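Local coordinates for protein acyl-CoA dehydrogenase (Bacillus anthracis, PDB 3OWA) that probably introduces a trans double bond between the alpha and beta carbons of acyl-CoA thioesters, passing the electrons to its bound FAD, at residues A[45-50]-A[71-76]; A[103-106]-A[110-113]; A[83-88]-A[125-130]. All blocks are in the same frame, centred on the assembly; numbering follows the deposited sequence.

Contact 1. Residues A[45-50]-A[71-76]; sequences EDFIVN and LKEAGE
F47 lays its ring against the backbone and methyl of A74, and this packing joins helix 35-52 to helix 64-76 in the all-helical N-terminal domain of the acyl-CoA dehydrogenase fold. The CA atoms of F47 and A74, 7.5 Å apart, mark the closest backbone approach of the two segments. F47 bridges the gap almost alone. Its CB points toward the opposite helix but stays clear of it, and CG, placed anti to the backbone N (chi1 172°), carries the ring out across the interface. The contacts therefore fall at the far end of the ring. CE1 meets A74 CB at 3.7 Å, and CZ touches the same CB atom at an equal distance. CE2 lies 3.8 Å from A74 N, so the ring reaches the main chain as well as the methyl. A74 CA sits over one ring face, whereas E73 CB comes in obliquely, 4.0 Å from F47 CE2. E73 runs extended past CG and crosses the phenyl at about a right angle, its carboxylate turned 83° from the ring plane. The interface is otherwise apolar. The E73 carboxylate lies close to that of E51, a pair of like charges that could raise the proton affinity of one of them, while R69 offers E73 a long, weak ion pair. L77 and F105 also pack on F47. The phenylalanine thus belongs to a cluster involving helix 95-105 as well. No other chain of the assembly touches either segment, so the packing lies within one subunit. E73 OE1 comes to 4.1 Å from F47 CE2.

Contact 2. Residues A[103-106]-A[110-113]; sequences EKFS and GFAI
F105 meets A112 and F111 where a short loop links helix 95-105 to helix 110-122, a tight connection between two successive helices in the helical N-terminal domain of the acyl-CoA dehydrogenase fold. The tight part is at the backbone: A112 CB presses to 3.3 Å from F105 O, and the CA atoms of the two residues come within 5.0 Å of each other. The methyl lies against the carbonyl carbon too, A112 CB being 3.6 Å from F105 C. It is also 3.8 Å from S106 N, so it rests on the peptide linking F105 to S106. Beside it the rings carry the packing inward. F105 turns its edge to the second helix, with F111 CE2 near the plane of the F105 ring, 3.7 Å from CE1; no stack forms between the two. F111 gets there because chi1 of -165° puts its CG trans to the main-chain nitrogen, which swings the phenyl toward F105 although its CB starts off to one side. On this buried side T44 of helix 35-52 packs on F105, H115 stacks with F105, and L70 of helix 64-76 touches F111. The looser side holds S106 and I113, both partly exposed: S106 points its CB away from the second helix, and I113 heads off to I230 and S233. E103, by contrast, is buried, its carboxylate held by a salt bridge to K281 and a hydrogen bond between E103 OE2 and Y326 OH. The S106 hydroxyl turns back on the preceding turn, OG donating to E103 O at 2.6 Å, with a C=O...OG angle of 154° and OG tilted 22° from the carbonyl plane.

Contact 3. Residues A[83-88]-A[125-130]; sequences DVPEEY and PIVLFG
V127 sets its two methyls against D83, V84 and P85, so that the short helix 124-129 packs on the loop between helices 64-76 and 95-105, within the helical N-terminal domain of the acyl-CoA dehydrogenase fold. The valine points toward the loop and spreads its branches over it. With chi1 at 176°, V127 turns CG1 away from its own nitrogen and brings it 3.8 Å from D83 O and 4.2 Å from P85 CD. The other branch leans on V84, where V127 CG2 and V84 CG2 meet methyl to methyl at 3.8 Å. The CB of V84 points along the flank of the contact, so the two valines pass at a slant and offer one methyl each to the other. The CA atoms of V84 and V127 lie 6.6 Å apart. L139 of helix 132-144 also packs on V127, from outside the loop. The loop itself is held by polar partners. D83 OD2 is hydrogen-bonded to S98 OG, the backbones of V84 and G92 are bonded together, and Y88 OH reaches E132. Elsewhere on the short helix, P125 and L128 face helix 257-293, so that helix 124-129 is packed between this long helix and the loop. Past the contact the loop folds onto itself: CG of E87 stands 3.7 Å above the Y88 ring, over its centre.

How the contacts relate
All three contacts lie in the N-terminal helical domain. Along the chain contact 1 closes before contacts 2 and 3 open, and contact 2 is nested inside the loop that contact 3 closes. Contacts 1 and 2, with centres 11 Å apart, share one apolar cluster: I48 CD1 touches F105 CE2 at 3.6 Å and L71 CD2 touches F111 CZ at 3.7 Å. Together they knit helices 35-52, 64-76, 95-105 and 110-122, whereas contact 3, its centre 22 Å from both others, ties a loop to the short helix that follows helix 110-122. The A112 side chain is about 13 Å from a bound FAD, so contact 2 does not touch the cofactor.

Contact 1. Residues A[45-50]-A[71-76]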
ATOM      1  N   GLU A  45     -27.124 -10.214   0.372  1.00 36.56           N
ATOM      2  CA  GLU A  45     -26.183 -10.917  -0.490  1.00 37.27           C
ATOM      3  C   GLU A  45     -26.806 -11.385  -1.811  1.00 36.07           C
ATOM      4  O   GLU A  45     -26.214 -11.185  -2.871  1.00 34.59           O
ATOM      5  CB  GLU A  45     -25.582 -12.133   0.246  1.00 39.14           C
ATOM      6  CG  GLU A  45     -24.563 -12.870  -0.587  1.00 43.80           C
ATOM      7  CD  GLU A  45     -23.635 -13.718   0.264  1.00 50.26           C
ATOM      8  OE1 GLU A  45     -22.418 -13.463   0.226  1.00 52.34           O
ATOM      9  OE2 GLU A  45     -24.143 -14.617   0.978  1.00 53.54           O
ATOM     10  N   ASP A  46     -27.984 -11.991  -1.746  1.00 35.80           N
ATOM     11  CA  ASP A  46     -28.691 -12.440  -2.945  1.00 36.89           C
ATOM     12  C   ASP A  46     -29.058 -11.272  -3.861  1.00 35.99           C
ATOM     13  O   ASP A  46     -28.882 -11.355  -5.082  1.00 35.78           O
ATOM     14  CB  ASP A  46     -29.967 -13.159  -2.557  1.00 38.21           C
ATOM     15  CG  ASP A  46     -29.708 -14.533  -1.915  1.00 44.41           C
ATOM     16  OD1 ASP A  46     -28.581 -15.075  -2.046  1.00 46.56           O
ATOM     17  OD2 ASP A  46     -30.648 -15.072  -1.297  1.00 51.03           O
ATOM     18  N   PHE A  47     -29.588 -10.202  -3.280  1.00 35.08           N
ATOM     19  CA  PHE A  47     -29.828  -8.978  -4.043  1.00 34.80           C
ATOM     20  C   PHE A  47     -28.554  -8.539  -4.792  1.00 33.34           C
ATOM     21  O   PHE A  47     -28.579  -8.406  -6.007  1.00 33.61           O
ATOM     22  CB  PHE A  47     -30.354  -7.829  -3.165  1.00 33.94           C
ATOM     23  CG  PHE A  47     -30.425  -6.509  -3.896  1.00 36.15           C
ATOM     24  CD1 PHE A  47     -29.538  -5.490  -3.605  1.00 34.98           C
ATOM     25  CD2 PHE A  47     -31.358  -6.311  -4.915  1.00 39.92           C
ATOM     26  CE1 PHE A  47     -29.591  -4.265  -4.304  1.00 36.53           C
ATOM     27  CE2 PHE A  47     -31.426  -5.079  -5.615  1.00 38.46           C
ATOM     28  CZ  PHE A  47     -30.540  -4.080  -5.304  1.00 36.39           C
ATOM     29  N   ILE A  48     -27.452  -8.353  -4.065  1.00 33.56           N
ATOM     30  CA  ILE A  48     -26.187  -7.886  -4.650  1.00 33.32           C
ATOM     31  C   ILE A  48     -25.666  -8.833  -5.766  1.00 33.54           C
ATOM     32  O   ILE A  48     -25.385  -8.400  -6.898  1.00 31.74           O
ATOM     33  CB  ILE A  48     -25.101  -7.569  -3.561  1.00 32.80           C
ATOM     34  CG1 ILE A  48     -25.240  -6.124  -3.072  1.00 38.01           C
ATOM     35  CG2 ILE A  48     -23.716  -7.572  -4.189  1.00 31.09           C
ATOM     36  CD1 ILE A  48     -26.366  -5.875  -2.170  1.00 46.07           C
ATOM     37  N   VAL A  49     -25.649 -10.136  -5.486  1.00 35.24           N
ATOM     38  CA  VAL A  49     -25.124 -11.118  -6.414  1.00 35.82           C
ATOM     39  C   VAL A  49     -26.051 -11.304  -7.621  1.00 36.30           C
ATOM     40  O   VAL A  49     -25.593 -11.315  -8.764  1.00 35.61           O
ATOM     41  CB  VAL A  49     -24.855 -12.483  -5.682  1.00 36.69           C
ATOM     42  CG1 VAL A  49     -24.622 -13.626  -6.670  1.00 40.13           C
ATOM     43  CG2 VAL A  49     -23.689 -12.381  -4.736  1.00 37.87           C
ATOM     44  N   ASN A  50     -27.340 -11.524  -7.369  1.00 37.81           N
ATOM     45  CA  ASN A  50     -28.303 -11.723  -8.436  1.00 38.66           C
ATOM     46  C   ASN A  50     -28.634 -10.457  -9.254  1.00 38.42           C
ATOM     47  O   ASN A  50     -28.755 -10.550 -10.462  1.00 40.07           O
ATOM     48  CB  ASN A  50     -29.586 -12.369  -7.904  1.00 40.44           C
ATOM     49  CG  ASN A  50     -29.334 -13.748  -7.312  1.00 41.97           C
ATOM     50  OD1 ASN A  50     -28.355 -14.403  -7.653  1.00 44.98           O
ATOM     51  ND2 ASN A  50     -30.230 -14.201  -6.443  1.00 47.70           N
ATOM     52  N   LEU A  71     -31.215   0.952  -6.836  1.00 31.00           N
ATOM     53  CA  LEU A  71     -31.524   1.498  -5.520  1.00 33.39           C
ATOM     54  C   LEU A  71     -32.990   1.325  -5.133  1.00 35.55           C
ATOM     55  O   LEU A  71     -33.283   0.959  -3.995  1.00 35.98           O
ATOM     56  CB  LEU A  71     -31.115   2.964  -5.404  1.00 32.99           C
ATOM     57  CG  LEU A  71     -29.608   3.179  -5.225  1.00 32.70           C
ATOM     58  CD1 LEU A  71     -29.314   4.652  -5.405  1.00 33.33           C
ATOM     59  CD2 LEU A  71     -29.072   2.683  -3.877  1.00 31.34           C
ATOM     60  N   LYS A  72     -33.903   1.596  -6.078  1.00 37.22           N
ATOM     61  CA  LYS A  72     -35.328   1.462  -5.824  1.00 38.24           C
ATOM     62  C   LYS A  72     -35.713   0.000  -5.663  1.00 39.05           C
ATOM     63  O   LYS A  72     -36.589  -0.306  -4.854  1.00 38.64           O
ATOM     64  CB  LYS A  72     -36.176   2.179  -6.893  1.00 38.83           C
ATOM     65  CG  LYS A  72     -36.034   3.732  -6.884  1.00 40.91           C
ATOM     66  CD  LYS A  72     -37.023   4.376  -7.864  1.00 46.50           C
ATOM     67  CE  LYS A  72     -36.666   5.814  -8.252  1.00 49.44           C
ATOM     68  NZ  LYS A  72     -36.333   6.812  -7.144  1.00 48.97           N
ATOM     69  N   GLU A  73     -35.052  -0.909  -6.381  1.00 38.89           N
ATOM     70  CA  GLU A  73     -35.303  -2.344  -6.147  1.00 41.12           C
ATOM     71  C   GLU A  73     -34.849  -2.725  -4.744  1.00 40.33           C
ATOM     72  O   GLU A  73     -35.587  -3.403  -4.039  1.00 39.95           O
ATOM     73  CB  GLU A  73     -34.635  -3.285  -7.165  1.00 42.04           C
ATOM     74  CG  GLU A  73     -35.118  -3.167  -8.631  1.00 47.90           C
ATOM     75  CD  GLU A  73     -34.207  -3.964  -9.607  1.00 53.88           C
ATOM     76  OE1 GLU A  73     -33.528  -4.916  -9.133  1.00 54.70           O
ATOM     77  OE2 GLU A  73     -34.161  -3.639 -10.832  1.00 56.03           O
ATOM     78  N   ALA A  74     -33.657  -2.258  -4.341  1.00 38.50           N
ATOM     79  CA  ALA A  74     -33.200  -2.380  -2.950  1.00 38.36           C
ATOM     80  C   ALA A  74     -34.202  -1.781  -1.947  1.00 38.72           C
ATOM     81  O   ALA A  74     -34.429  -2.349  -0.872  1.00 38.49           O
ATOM     82  CB  ALA A  74     -31.797  -1.738  -2.760  1.00 36.63           C
ATOM     83  N   GLY A  75     -34.756  -0.617  -2.289  1.00 38.74           N
ATOM     84  CA  GLY A  75     -35.790   0.035  -1.473  1.00 40.66           C
ATOM     85  C   GLY A  75     -37.004  -0.863  -1.224  1.00 42.30           C
ATOM     86  O   GLY A  75     -37.507  -0.923  -0.110  1.00 42.33           O
ATOM     87  N   GLU A  76     -37.431  -1.588  -2.257  1.00 44.03           N
ATOM     88  CA  GLU A  76     -38.567  -2.499  -2.166  1.00 47.26           C
ATOM     89  C   GLU A  76     -38.280  -3.678  -1.275  1.00 47.39           C
ATOM     90  O   GLU A  76     -39.207  -4.311  -0.764  1.00 48.10           O
ATOM     91  CB  GLU A  76     -39.021  -2.998  -3.546  1.00 48.67           C
ATOM     92  CG  GLU A  76     -39.778  -1.942  -4.336  1.00 55.50           C
ATOM     93  CD  GLU A  76     -39.849  -2.232  -5.844  1.00 64.06           C
ATOM     94  OE1 GLU A  76     -39.073  -3.091  -6.344  1.00 66.53           O
ATOM     95  OE2 GLU A  76     -40.682  -1.581  -6.530  1.00 66.69           O
TER

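Contact 2. Residues A[103-106]-A[110-113]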
ATOM      1  N   GLU A 103     -22.057  -4.643   5.273  1.00 29.98           N
ATOM      2  CA  GLU A 103     -21.034  -5.626   5.046  1.00 30.76           C
ATOM      3  C   GLU A 103     -21.267  -6.329   3.708  1.00 30.71           C
ATOM      4  O   GLU A 103     -20.330  -6.506   2.929  1.00 31.87           O
ATOM      5  CB  GLU A 103     -20.937  -6.659   6.204  1.00 30.53           C
ATOM      6  CG  GLU A 103     -19.634  -7.469   6.127  1.00 34.81           C
ATOM      7  CD  GLU A 103     -19.594  -8.708   7.017  1.00 39.52           C
ATOM      8  OE1 GLU A 103     -19.098  -9.746   6.523  1.00 42.09           O
ATOM      9  OE2 GLU A 103     -20.029  -8.650   8.200  1.00 40.13           O
ATOM     10  N   LYS A 104     -22.490  -6.734   3.446  1.00 31.02           N
ATOM     11  CA  LYS A 104     -22.809  -7.433   2.200  1.00 31.45           C
ATOM     12  C   LYS A 104     -22.817  -6.511   0.980  1.00 31.86           C
ATOM     13  O   LYS A 104     -22.424  -6.954  -0.131  1.00 31.76           O
ATOM     14  CB  LYS A 104     -24.143  -8.152   2.325  1.00 31.60           C
ATOM     15  CG  LYS A 104     -24.157  -9.197   3.450  1.00 33.42           C
ATOM     16  CD  LYS A 104     -23.117 -10.247   3.154  1.00 34.16           C
ATOM     17  CE  LYS A 104     -23.205 -11.434   4.069  1.00 38.54           C
ATOM     18  NZ  LYS A 104     -21.896 -12.147   3.973  1.00 41.51           N
ATOM     19  N   PHE A 105     -23.216  -5.243   1.167  1.00 31.07           N
ATOM     20  CA  PHE A 105     -23.119  -4.263   0.059  1.00 31.70           C
ATOM     21  C   PHE A 105     -21.698  -4.050  -0.482  1.00 32.11           C
ATOM     22  O   PHE A 105     -21.495  -3.727  -1.674  1.00 31.22           O
ATOM     23  CB  PHE A 105     -23.789  -2.908   0.418  1.00 31.01           C
ATOM     24  CG  PHE A 105     -25.146  -2.744  -0.183  1.00 32.28           C
ATOM     25  CD1 PHE A 105     -25.310  -2.082  -1.390  1.00 30.68           C
ATOM     26  CD2 PHE A 105     -26.276  -3.270   0.457  1.00 31.86           C
ATOM     27  CE1 PHE A 105     -26.608  -1.970  -1.961  1.00 31.30           C
ATOM     28  CE2 PHE A 105     -27.549  -3.164  -0.125  1.00 32.58           C
ATOM     29  CZ  PHE A 105     -27.703  -2.506  -1.325  1.00 32.52           C
ATOM     30  N   SER A 106     -20.693  -4.182   0.392  1.00 32.79           N
ATOM     31  CA  SER A 106     -19.277  -4.059  -0.049  1.00 32.09           C
ATOM     32  C   SER A 106     -18.893  -4.929  -1.270  1.00 31.92           C
ATOM     33  O   SER A 106     -18.013  -4.576  -2.046  1.00 31.21           O
ATOM     34  CB  SER A 106     -18.326  -4.310   1.115  1.00 31.32           C
ATOM     35  OG  SER A 106     -18.339  -5.700   1.382  1.00 37.89           O
ATOM     36  N   GLY A 110     -18.153   0.327  -5.696  1.00 28.09           N
ATOM     37  CA  GLY A 110     -18.624   1.684  -5.491  1.00 26.98           C
ATOM     38  C   GLY A 110     -20.116   1.809  -5.267  1.00 27.33           C
ATOM     39  O   GLY A 110     -20.577   2.773  -4.712  1.00 27.16           O
ATOM     40  N   PHE A 111     -20.908   0.844  -5.717  1.00 28.33           N
ATOM     41  CA  PHE A 111     -22.304   0.880  -5.381  1.00 27.78           C
ATOM     42  C   PHE A 111     -22.550   0.817  -3.867  1.00 27.86           C
ATOM     43  O   PHE A 111     -23.634   1.185  -3.414  1.00 27.94           O
ATOM     44  CB  PHE A 111     -23.064  -0.250  -6.128  1.00 28.70           C
ATOM     45  CG  PHE A 111     -24.551  -0.078  -6.127  1.00 31.29           C
ATOM     46  CD1 PHE A 111     -25.140   1.025  -6.761  1.00 29.98           C
ATOM     47  CD2 PHE A 111     -25.369  -1.001  -5.494  1.00 28.78           C
ATOM     48  CE1 PHE A 111     -26.514   1.194  -6.750  1.00 32.55           C
ATOM     49  CE2 PHE A 111     -26.750  -0.828  -5.477  1.00 32.44           C
ATOM     50  CZ  PHE A 111     -27.323   0.255  -6.108  1.00 30.24           C
ATOM     51  N   ALA A 112     -21.605   0.293  -3.096  1.00 28.29           N
ATOM     52  CA  ALA A 112     -21.752   0.226  -1.616  1.00 28.75           C
ATOM     53  C   ALA A 112     -21.626   1.652  -1.094  1.00 28.03           C
ATOM     54  O   ALA A 112     -22.199   2.001  -0.059  1.00 28.22           O
ATOM     55  CB  ALA A 112     -20.671  -0.611  -0.946  1.00 28.38           C
ATOM     56  N   ILE A 113     -20.834   2.446  -1.788  1.00 25.30           N
ATOM     57  CA  ILE A 113     -20.645   3.833  -1.403  1.00 25.41           C
ATOM     58  C   ILE A 113     -21.894   4.601  -1.679  1.00 25.00           C
ATOM     59  O   ILE A 113     -22.361   5.365  -0.813  1.00 26.40           O
ATOM     60  CB  ILE A 113     -19.432   4.462  -2.182  1.00 25.89           C
ATOM     61  CG1 ILE A 113     -18.144   3.664  -1.889  1.00 29.14           C
ATOM     62  CG2 ILE A 113     -19.299   5.970  -1.871  1.00 27.79           C
ATOM     63  CD1 ILE A 113     -17.850   3.399  -0.433  1.00 28.92           C
TER

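Contact 3. Residues A[83-88]-A[125-130]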
ATOM      1  N   ASP A  83     -32.544   1.567   9.094  1.00 42.76           N
ATOM      2  CA  ASP A  83     -32.243   2.496  10.192  1.00 44.25           C
ATOM      3  C   ASP A  83     -33.315   3.578  10.350  1.00 43.88           C
ATOM      4  O   ASP A  83     -33.149   4.512  11.137  1.00 43.84           O
ATOM      5  CB  ASP A  83     -30.882   3.189   9.977  1.00 44.65           C
ATOM      6  CG  ASP A  83     -29.681   2.271  10.248  1.00 48.79           C
ATOM      7  OD1 ASP A  83     -28.670   2.423   9.529  1.00 51.85           O
ATOM      8  OD2 ASP A  83     -29.730   1.419  11.173  1.00 53.95           O
ATOM      9  N   VAL A  84     -34.390   3.473   9.588  1.00 43.65           N
ATOM     10  CA  VAL A  84     -35.502   4.418   9.727  1.00 44.70           C
ATOM     11  C   VAL A  84     -36.641   3.760  10.519  1.00 46.50           C
ATOM     12  O   VAL A  84     -37.091   2.675  10.150  1.00 46.81           O
ATOM     13  CB  VAL A  84     -35.975   4.900   8.341  1.00 44.38           C
ATOM     14  CG1 VAL A  84     -37.287   5.737   8.415  1.00 43.35           C
ATOM     15  CG2 VAL A  84     -34.827   5.679   7.647  1.00 41.17           C
ATOM     16  N   PRO A  85     -37.099   4.406  11.618  1.00 48.32           N
ATOM     17  CA  PRO A  85     -38.234   3.851  12.391  1.00 49.54           C
ATOM     18  C   PRO A  85     -39.470   3.599  11.530  1.00 50.04           C
ATOM     19  O   PRO A  85     -39.708   4.288  10.511  1.00 48.49           O
ATOM     20  CB  PRO A  85     -38.512   4.925  13.440  1.00 49.95           C
ATOM     21  CG  PRO A  85     -37.204   5.656  13.593  1.00 49.63           C
ATOM     22  CD  PRO A  85     -36.626   5.680  12.195  1.00 48.09           C
ATOM     23  N   GLU A  86     -40.206   2.566  11.919  1.00 51.35           N
ATOM     24  CA  GLU A  86     -41.484   2.204  11.292  1.00 53.58           C
ATOM     25  C   GLU A  86     -42.506   3.350  11.223  1.00 53.72           C
ATOM     26  O   GLU A  86     -43.203   3.488  10.223  1.00 53.02           O
ATOM     27  CB  GLU A  86     -42.102   0.966  11.973  1.00 54.90           C
ATOM     28  CG  GLU A  86     -41.503  -0.360  11.469  1.00 58.86           C
ATOM     29  CD  GLU A  86     -42.277  -1.588  11.949  1.00 65.68           C
ATOM     30  OE1 GLU A  86     -42.318  -2.613  11.221  1.00 68.00           O
ATOM     31  OE2 GLU A  86     -42.847  -1.525  13.056  1.00 69.92           O
ATOM     32  N   GLU A  87     -42.551   4.200  12.247  1.00 54.62           N
ATOM     33  CA  GLU A  87     -43.536   5.293  12.252  1.00 56.36           C
ATOM     34  C   GLU A  87     -43.241   6.375  11.232  1.00 54.86           C
ATOM     35  O   GLU A  87     -44.087   7.220  10.968  1.00 55.30           O
ATOM     36  CB  GLU A  87     -43.743   5.909  13.647  1.00 58.02           C
ATOM     37  CG  GLU A  87     -42.568   6.699  14.217  1.00 62.68           C
ATOM     38  CD  GLU A  87     -41.900   5.996  15.400  1.00 70.09           C
ATOM     39  OE1 GLU A  87     -40.646   6.052  15.502  1.00 73.11           O
ATOM     40  OE2 GLU A  87     -42.618   5.385  16.236  1.00 74.27           O
ATOM     41  N   TYR A  88     -42.037   6.348  10.659  1.00 52.73           N
ATOM     42  CA  TYR A  88     -41.696   7.276   9.594  1.00 50.27           C
ATOM     43  C   TYR A  88     -41.540   6.559   8.277  1.00 49.16           C
ATOM     44  O   TYR A  88     -40.962   7.086   7.357  1.00 48.47           O
ATOM     45  CB  TYR A  88     -40.444   8.053   9.949  1.00 49.67           C
ATOM     46  CG  TYR A  88     -40.569   8.806  11.237  1.00 49.99           C
ATOM     47  CD1 TYR A  88     -41.560   9.794  11.403  1.00 52.43           C
ATOM     48  CD2 TYR A  88     -39.709   8.541  12.297  1.00 51.03           C
ATOM     49  CE1 TYR A  88     -41.682  10.490  12.599  1.00 53.61           C
ATOM     50  CE2 TYR A  88     -39.813   9.229  13.501  1.00 51.99           C
ATOM     51  CZ  TYR A  88     -40.803  10.201  13.648  1.00 55.00           C
ATOM     52  OH  TYR A  88     -40.893  10.880  14.841  1.00 56.87           O
ATOM     53  N   PRO A 125     -28.962  12.301   9.168  1.00 33.36           N
ATOM     54  CA  PRO A 125     -29.151  13.622   9.815  1.00 33.54           C
ATOM     55  C   PRO A 125     -30.621  13.969  10.076  1.00 34.26           C
ATOM     56  O   PRO A 125     -30.922  14.635  11.053  1.00 34.74           O
ATOM     57  CB  PRO A 125     -28.537  14.596   8.822  1.00 32.99           C
ATOM     58  CG  PRO A 125     -27.453  13.740   8.140  1.00 30.43           C
ATOM     59  CD  PRO A 125     -28.023  12.368   8.031  1.00 32.38           C
ATOM     60  N   ILE A 126     -31.518  13.500   9.218  1.00 34.06           N
ATOM     61  CA  ILE A 126     -32.962  13.731   9.387  1.00 34.27           C
ATOM     62  C   ILE A 126     -33.512  12.762  10.430  1.00 35.14           C
ATOM     63  O   ILE A 126     -34.295  13.156  11.298  1.00 35.13           O
ATOM     64  CB  ILE A 126     -33.732  13.642   8.035  1.00 33.45           C
ATOM     65  CG1 ILE A 126     -33.217  14.737   7.072  1.00 33.53           C
ATOM     66  CG2 ILE A 126     -35.253  13.811   8.257  1.00 34.37           C
ATOM     67  CD1 ILE A 126     -33.791  14.657   5.633  1.00 34.64           C
ATOM     68  N   VAL A 127     -33.105  11.500  10.346  1.00 34.96           N
ATOM     69  CA  VAL A 127     -33.477  10.515  11.359  1.00 36.79           C
ATOM     70  C   VAL A 127     -33.110  10.978  12.782  1.00 37.97           C
ATOM     71  O   VAL A 127     -33.931  10.902  13.703  1.00 39.85           O
ATOM     72  CB  VAL A 127     -32.852   9.105  11.080  1.00 36.72           C
ATOM     73  CG1 VAL A 127     -33.184   8.122  12.236  1.00 37.13           C
ATOM     74  CG2 VAL A 127     -33.340   8.533   9.729  1.00 36.27           C
ATOM     75  N   LEU A 128     -31.895  11.461  12.958  1.00 37.52           N
ATOM     76  CA  LEU A 128     -31.375  11.763  14.279  1.00 38.15           C
ATOM     77  C   LEU A 128     -31.655  13.176  14.741  1.00 39.29           C
ATOM     78  O   LEU A 128     -31.808  13.397  15.943  1.00 40.24           O
ATOM     79  CB  LEU A 128     -29.872  11.489  14.348  1.00 36.56           C
ATOM     80  CG  LEU A 128     -29.487  10.037  14.039  1.00 38.43           C
ATOM     81  CD1 LEU A 128     -27.995   9.859  14.132  1.00 39.25           C
ATOM     82  CD2 LEU A 128     -30.169   9.055  14.967  1.00 40.30           C
ATOM     83  N   PHE A 129     -31.703  14.134  13.813  1.00 39.26           N
ATOM     84  CA  PHE A 129     -31.823  15.534  14.203  1.00 39.30           C
ATOM     85  C   PHE A 129     -32.974  16.272  13.568  1.00 39.51           C
ATOM     86  O   PHE A 129     -33.142  17.458  13.800  1.00 39.95           O
ATOM     87  CB  PHE A 129     -30.503  16.262  13.950  1.00 39.42           C
ATOM     88  CG  PHE A 129     -29.348  15.654  14.693  1.00 41.05           C
ATOM     89  CD1 PHE A 129     -29.224  15.844  16.077  1.00 43.26           C
ATOM     90  CD2 PHE A 129     -28.419  14.857  14.037  1.00 39.47           C
ATOM     91  CE1 PHE A 129     -28.181  15.277  16.784  1.00 43.20           C
ATOM     92  CE2 PHE A 129     -27.371  14.295  14.736  1.00 42.19           C
ATOM     93  CZ  PHE A 129     -27.250  14.494  16.121  1.00 42.61           C
ATOM     94  N   GLY A 130     -33.784  15.584  12.770  1.00 39.14           N
ATOM     95  CA  GLY A 130     -34.956  16.245  12.166  1.00 39.83           C
ATOM     96  C   GLY A 130     -36.051  16.480  13.210  1.00 41.24           C
ATOM     97  O   GLY A 130     -36.181  15.696  14.156  1.00 40.25           O
TER